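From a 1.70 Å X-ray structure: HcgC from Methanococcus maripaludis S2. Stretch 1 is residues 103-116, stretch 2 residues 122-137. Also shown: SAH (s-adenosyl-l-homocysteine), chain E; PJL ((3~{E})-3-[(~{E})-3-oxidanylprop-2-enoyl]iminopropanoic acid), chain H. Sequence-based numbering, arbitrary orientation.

Stretch 1 (103-116) SINPDLVIDLTGIG
Stretch 2, residues 122-137: LISKFNPKVLIVEDPK

Strand 108-111 lies beside the strand that begins at Val 130, and the two are parallel, their N-to-C directions 7° apart and their axes 4.7 Å at closest approach. Leu 108 pairs with Val 130, Val 109 with Leu 131, Ile 110 with Ile 132 and Asp 111 with Val 133, at CA-CA distances of 4.7 to 5.0 Å. The paired residues are extended, with phi/psi from -103/111 to -134/124 in residues 108-111 and near -125/130 in residues 130-133, whereas Asp 107 (-96/-5) and Lys 129 (-68/-41) are not. The two stretches together bury 930 Å², and Val 109, Asp 111 and Asp 107 contribute most on the first stretch. Alternate residues of that stretch bond across: Val 109 and Asp 111 through both N and O, each to the residues before and after its partner in register, and Asp 107 through O. Leu 108 and Ile 110 make no backbone hydrogen bond to the other stretch.

Val 109 N donates to Val 130 O at 3.0 Å, and Val 109 O accepts from Ile 132 N at 2.9 Å. Its side chain (chi1 t) shares a face with Leu 131 (t, p), where Val 109 CG1 meets Leu 131 CD1 at 3.8 Å. Val 109 CG2 approaches Pro 128 CG at 3.8 Å and Phe 126 CB at 4.1 Å, in an apolar cluster. The Phe 126 ring (chi1 m, chi2 -74°) also receives Pro 106, with Pro 106 CG 3.5 Å from Phe 126 CD1, while Ile 104 CG2 lies at the ring edge, 4.0 Å from Phe 126 CE1. Phe 126 closes a type I turn that starts at Ile 123, Phe 126 N bonded to Ile 123 O at 3.0 Å.

Asp 111 N donates to Ile 132 O at 2.8 Å, and Asp 111 O accepts from Glu 134 N at 2.8 Å, nearly linearly at 174°. Its side chain (chi1 t) shares the face of Val 109. Asp 111 OD1 reaches forward to the loop that follows, accepting from Thr 113 N at 2.9 Å and from Thr 113 OG1 at 2.6 Å, while Asp 111 OD2 lies 3.6 Å from Val 133 CG1. A water donates to Asp 111 OD2 and Glu 134 O, both at 2.8 Å, and accepts from Gly 114 N at 2.9 Å, joining the stretches beyond the ladder.

Asp 107 (chi1 p) opens the pairing. Asp 107 O accepts from Val 130 N at 3.2 Å and, in a weak bond, from Lys 129 N at 2.8 Å; Asp 107 OD2 and Lys 129 NZ form a long salt bridge at 3.9 Å.

On the other face, the parallel register sets aliphatic neighbours together: Leu 108 CD1 (t, p) touches Val 130 CG1 (t) at 3.8 Å, and Ile 110 CG1 lies 4.2 Å from Ile 132 CB, both isoleucines m, t. Past the strands, Ile 115 CG1 packs against Pro 136 CG at 3.7 Å, and Ile 115 N donates to PJL O1 at 2.8 Å.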

# COMPACT_ATOMS: atom_id res chain seq x y z
N SER A 103 20.90 23.35 -43.83
CA SER A 103 20.42 21.97 -43.83
C SER A 103 19.45 21.67 -42.69
O SER A 103 18.76 20.65 -42.76
CB SER A 103 21.60 21.02 -43.74
OG SER A 103 22.27 21.17 -42.49
N ILE A 104 19.39 22.51 -41.66
CA ILE A 104 18.52 22.26 -40.51
C ILE A 104 17.36 23.24 -40.56
O ILE A 104 17.54 24.44 -40.32
CB ILE A 104 19.29 22.37 -39.18
CG1 ILE A 104 20.37 21.27 -39.10
CG2 ILE A 104 18.33 22.28 -37.99
CD1 ILE A 104 19.83 19.85 -39.25
N ASN A 105 16.18 22.73 -40.87
CA ASN A 105 14.96 23.52 -40.92
C ASN A 105 13.78 22.58 -40.73
O ASN A 105 13.00 22.37 -41.67
CB ASN A 105 14.84 24.29 -42.24
CG ASN A 105 13.67 25.25 -42.25
OD1 ASN A 105 13.21 25.69 -41.19
ND2 ASN A 105 13.16 25.56 -43.43
N PRO A 106 13.63 21.99 -39.55
CA PRO A 106 12.63 20.93 -39.38
C PRO A 106 11.21 21.46 -39.44
O PRO A 106 10.91 22.55 -38.95
CB PRO A 106 12.95 20.36 -38.00
CG PRO A 106 13.57 21.51 -37.27
CD PRO A 106 14.36 22.26 -38.30
N ASP A 107 10.32 20.68 -40.05
CA ASP A 107 8.89 20.96 -39.97
C ASP A 107 8.21 20.15 -38.88
O ASP A 107 7.02 20.39 -38.61
CB ASP A 107 8.21 20.75 -41.34
CG ASP A 107 8.59 19.44 -42.01
OD1 ASP A 107 9.44 18.69 -41.48
OD2 ASP A 107 8.06 19.19 -43.11
N LEU A 108 8.93 19.25 -38.22
CA LEU A 108 8.44 18.54 -37.04
C LEU A 108 9.54 18.57 -35.98
O LEU A 108 10.66 18.12 -36.25
CB LEU A 108 8.04 17.10 -37.36
CG LEU A 108 7.72 16.18 -36.18
CD1 LEU A 108 6.54 16.69 -35.36
CD2 LEU A 108 7.48 14.76 -36.66
N VAL A 109 9.22 19.08 -34.80
CA VAL A 109 10.16 19.10 -33.68
C VAL A 109 9.49 18.38 -32.52
O VAL A 109 8.33 18.64 -32.20
CB VAL A 109 10.55 20.54 -33.29
CG1 VAL A 109 11.45 20.55 -32.05
CG2 VAL A 109 11.26 21.24 -34.45
N ILE A 110 10.22 17.45 -31.90
CA ILE A 110 9.74 16.73 -30.73
C ILE A 110 10.81 16.86 -29.66
O ILE A 110 11.95 16.43 -29.88
CB ILE A 110 9.44 15.25 -31.03
CG1 ILE A 110 8.42 15.15 -32.18
CG2 ILE A 110 8.93 14.55 -29.78
CD1 ILE A 110 8.05 13.74 -32.57
N ASP A 111 10.44 17.42 -28.52
CA ASP A 111 11.34 17.52 -27.37
C ASP A 111 10.96 16.45 -26.36
O ASP A 111 9.90 16.54 -25.73
CB ASP A 111 11.28 18.89 -26.71
CG ASP A 111 11.95 18.89 -25.35
OD1 ASP A 111 12.98 18.20 -25.19
OD2 ASP A 111 11.43 19.54 -24.42
N LEU A 112 11.83 15.46 -26.19
CA LEU A 112 11.64 14.38 -25.24
C LEU A 112 12.57 14.49 -24.04
O LEU A 112 12.68 13.53 -23.27
CB LEU A 112 11.87 13.04 -25.94
CG LEU A 112 11.00 12.78 -27.17
CD1 LEU A 112 11.41 11.49 -27.87
CD2 LEU A 112 9.54 12.72 -26.79
N THR A 113 13.23 15.64 -23.85
CA THR A 113 14.30 15.71 -22.86
C THR A 113 13.77 15.84 -21.44
O THR A 113 14.45 15.44 -20.49
CB THR A 113 15.27 16.85 -23.17
OG1 THR A 113 14.59 18.11 -23.14
CG2 THR A 113 15.92 16.65 -24.52
N GLY A 114 12.58 16.41 -21.26
CA GLY A 114 12.00 16.48 -19.94
C GLY A 114 12.83 17.32 -18.98
O GLY A 114 13.38 18.36 -19.35
N ILE A 115 12.92 16.86 -17.73
CA ILE A 115 13.48 17.69 -16.66
C ILE A 115 14.92 18.07 -16.96
O ILE A 115 15.76 17.22 -17.29
CB ILE A 115 13.37 16.94 -15.32
CG1 ILE A 115 11.90 16.74 -14.94
CG2 ILE A 115 14.09 17.69 -14.23
CD1 ILE A 115 11.70 15.66 -13.91
N GLY A 116 15.22 19.36 -16.82
CA GLY A 116 16.55 19.88 -17.04
C GLY A 116 17.04 19.77 -18.47
O GLY A 116 18.24 19.89 -18.71
N LEU A 122 16.49 27.42 -27.31
CA LEU A 122 16.85 26.59 -28.45
C LEU A 122 15.63 26.21 -29.28
O LEU A 122 15.68 26.23 -30.52
CB LEU A 122 17.60 25.34 -27.98
CG LEU A 122 17.97 24.33 -29.07
CD1 LEU A 122 18.86 24.96 -30.13
CD2 LEU A 122 18.65 23.12 -28.44
N ILE A 123 14.53 25.85 -28.62
CA ILE A 123 13.31 25.51 -29.35
C ILE A 123 12.85 26.70 -30.18
O ILE A 123 12.39 26.53 -31.32
CB ILE A 123 12.23 25.04 -28.36
CG1 ILE A 123 12.70 23.75 -27.69
CG2 ILE A 123 10.88 24.88 -29.08
CD1 ILE A 123 11.75 23.21 -26.65
N SER A 124 12.96 27.91 -29.64
CA SER A 124 12.52 29.10 -30.35
C SER A 124 13.28 29.33 -31.65
O SER A 124 12.86 30.16 -32.47
CB SER A 124 12.67 30.33 -29.45
OG SER A 124 14.03 30.75 -29.40
N LYS A 125 14.39 28.63 -31.87
CA LYS A 125 15.16 28.79 -33.10
C LYS A 125 14.54 28.05 -34.27
O LYS A 125 15.01 28.21 -35.40
CB LYS A 125 16.60 28.33 -32.88
CG LYS A 125 17.27 29.02 -31.70
CD LYS A 125 18.61 29.63 -32.08
CE LYS A 125 19.19 30.46 -30.93
NZ LYS A 125 18.45 31.73 -30.71
N PHE A 126 13.49 27.26 -34.04
CA PHE A 126 12.82 26.50 -35.08
C PHE A 126 11.47 27.12 -35.40
O PHE A 126 10.91 27.90 -34.62
CB PHE A 126 12.66 25.04 -34.66
CG PHE A 126 13.95 24.39 -34.26
CD1 PHE A 126 14.88 24.04 -35.22
CD2 PHE A 126 14.24 24.17 -32.92
CE1 PHE A 126 16.08 23.46 -34.85
CE2 PHE A 126 15.44 23.60 -32.55
CZ PHE A 126 16.37 23.24 -33.52
N ASN A 127 10.95 26.76 -36.57
CA ASN A 127 9.64 27.22 -37.03
C ASN A 127 8.96 26.05 -37.72
O ASN A 127 8.75 26.05 -38.94
CB ASN A 127 9.78 28.42 -37.98
CG ASN A 127 8.43 28.98 -38.42
OD1 ASN A 127 7.44 28.90 -37.69
ND2 ASN A 127 8.39 29.52 -39.63
N PRO A 128 8.60 25.02 -36.96
CA PRO A 128 8.03 23.81 -37.56
C PRO A 128 6.53 23.95 -37.78
O PRO A 128 5.87 24.86 -37.27
CB PRO A 128 8.33 22.74 -36.51
CG PRO A 128 8.26 23.48 -35.21
CD PRO A 128 8.73 24.90 -35.50
N LYS A 129 6.00 23.02 -38.57
CA LYS A 129 4.56 22.86 -38.66
C LYS A 129 3.98 22.35 -37.35
O LYS A 129 2.94 22.82 -36.89
CB LYS A 129 4.23 21.89 -39.80
CG LYS A 129 4.56 22.44 -41.17
CD LYS A 129 4.35 21.38 -42.24
CE LYS A 129 4.75 21.90 -43.61
NZ LYS A 129 4.88 20.80 -44.59
N VAL A 130 4.68 21.41 -36.72
CA VAL A 130 4.21 20.74 -35.51
C VAL A 130 5.33 20.71 -34.49
O VAL A 130 6.48 20.41 -34.83
CB VAL A 130 3.72 19.31 -35.82
CG1 VAL A 130 3.35 18.55 -34.55
CG2 VAL A 130 2.53 19.37 -36.77
N LEU A 131 5.00 21.06 -33.25
CA LEU A 131 5.89 20.93 -32.11
C LEU A 131 5.22 20.04 -31.08
O LEU A 131 4.06 20.29 -30.71
CB LEU A 131 6.19 22.31 -31.50
CG LEU A 131 6.92 22.29 -30.15
CD1 LEU A 131 8.33 21.76 -30.33
CD2 LEU A 131 6.94 23.68 -29.53
N ILE A 132 5.93 19.01 -30.61
CA ILE A 132 5.48 18.17 -29.51
C ILE A 132 6.54 18.24 -28.42
O ILE A 132 7.72 18.03 -28.70
CB ILE A 132 5.27 16.71 -29.94
CG1 ILE A 132 4.21 16.63 -31.03
CG2 ILE A 132 4.90 15.84 -28.74
CD1 ILE A 132 4.11 15.28 -31.69
N VAL A 133 6.12 18.52 -27.19
CA VAL A 133 6.99 18.53 -26.02
C VAL A 133 6.48 17.47 -25.06
O VAL A 133 5.29 17.44 -24.73
CB VAL A 133 7.03 19.91 -25.33
CG1 VAL A 133 7.88 19.88 -24.05
CG2 VAL A 133 7.55 20.96 -26.28
N GLU A 134 7.37 16.58 -24.62
CA GLU A 134 6.97 15.59 -23.64
C GLU A 134 6.93 16.24 -22.26
O GLU A 134 7.90 16.87 -21.84
CB GLU A 134 7.91 14.38 -23.63
CG GLU A 134 7.43 13.31 -22.66
CD GLU A 134 8.19 12.01 -22.78
OE1 GLU A 134 9.28 12.00 -23.37
OE2 GLU A 134 7.67 11.00 -22.26
N ASP A 135 5.78 16.11 -21.59
CA ASP A 135 5.63 16.59 -20.21
C ASP A 135 6.18 15.53 -19.27
O ASP A 135 5.63 14.42 -19.18
CB ASP A 135 4.15 16.87 -19.94
CG ASP A 135 3.88 17.33 -18.52
OD1 ASP A 135 4.83 17.52 -17.73
OD2 ASP A 135 2.68 17.50 -18.19
N PRO A 136 7.29 15.81 -18.56
CA PRO A 136 7.86 14.80 -17.65
C PRO A 136 7.07 14.63 -16.36
O PRO A 136 7.28 13.64 -15.65
CB PRO A 136 9.26 15.35 -17.36
CG PRO A 136 9.08 16.82 -17.41
CD PRO A 136 8.06 17.07 -18.52
N LYS A 137 6.19 15.57 -16.03
CA LYS A 137 5.42 15.45 -14.80
C LYS A 137 4.49 14.25 -14.87
O LYS A 137 3.80 14.05 -15.87
CB LYS A 137 4.60 16.71 -14.57
CG LYS A 137 5.44 17.96 -14.37
CD LYS A 137 4.57 19.15 -13.95
CE LYS A 137 3.46 19.45 -14.95
NZ LYS A 137 3.97 19.78 -16.30
N SAH E . 11.36 11.51 -21.16
CA SAH E . 12.35 10.47 -21.59
CB SAH E . 13.61 10.57 -20.73
CG SAH E . 14.49 11.74 -21.17
SD SAH E . 16.03 11.78 -20.28
C SAH E . 11.79 9.08 -21.46
O SAH E . 12.53 8.11 -21.77
OXT SAH E . 10.64 8.96 -21.04
C5' SAH E . 16.85 13.14 -21.05
C4' SAH E . 17.48 12.78 -22.39
O4' SAH E . 17.67 13.99 -23.14
C3' SAH E . 18.86 12.18 -22.22
O3' SAH E . 19.18 11.30 -23.30
C2' SAH E . 19.73 13.41 -22.21
O2' SAH E . 21.11 13.17 -22.52
C1' SAH E . 19.07 14.26 -23.28
N9 SAH E . 19.25 15.71 -23.10
C8 SAH E . 19.22 16.39 -21.93
N7 SAH E . 19.38 17.71 -22.17
C5 SAH E . 19.49 17.87 -23.50
C6 SAH E . 19.67 19.00 -24.43
N6 SAH E . 19.78 20.26 -23.95
N1 SAH E . 19.74 18.73 -25.75
C2 SAH E . 19.63 17.49 -26.23
N3 SAH E . 19.47 16.40 -25.46
C4 SAH E . 19.40 16.54 -24.11
O14 PJL H . 13.96 8.95 -16.87
C12 PJL H . 13.10 9.03 -15.93
O13 PJL H . 12.12 8.27 -15.80
C10 PJL H . 13.18 10.10 -14.86
C4 PJL H . 13.69 11.42 -15.38
N5 PJL H . 14.93 11.66 -15.47
C6 PJL H . 15.43 12.83 -15.90
O8 PJL H . 16.53 13.22 -15.52
C7 PJL H . 14.69 13.69 -16.84
C2 PJL H . 13.48 13.36 -17.28
O1 PJL H . 12.78 14.11 -18.11
O HOH W 1 12.15 24.86 -38.45
O HOH W 2 8.62 24.18 -40.98
O HOH W 3 10.41 17.83 -22.50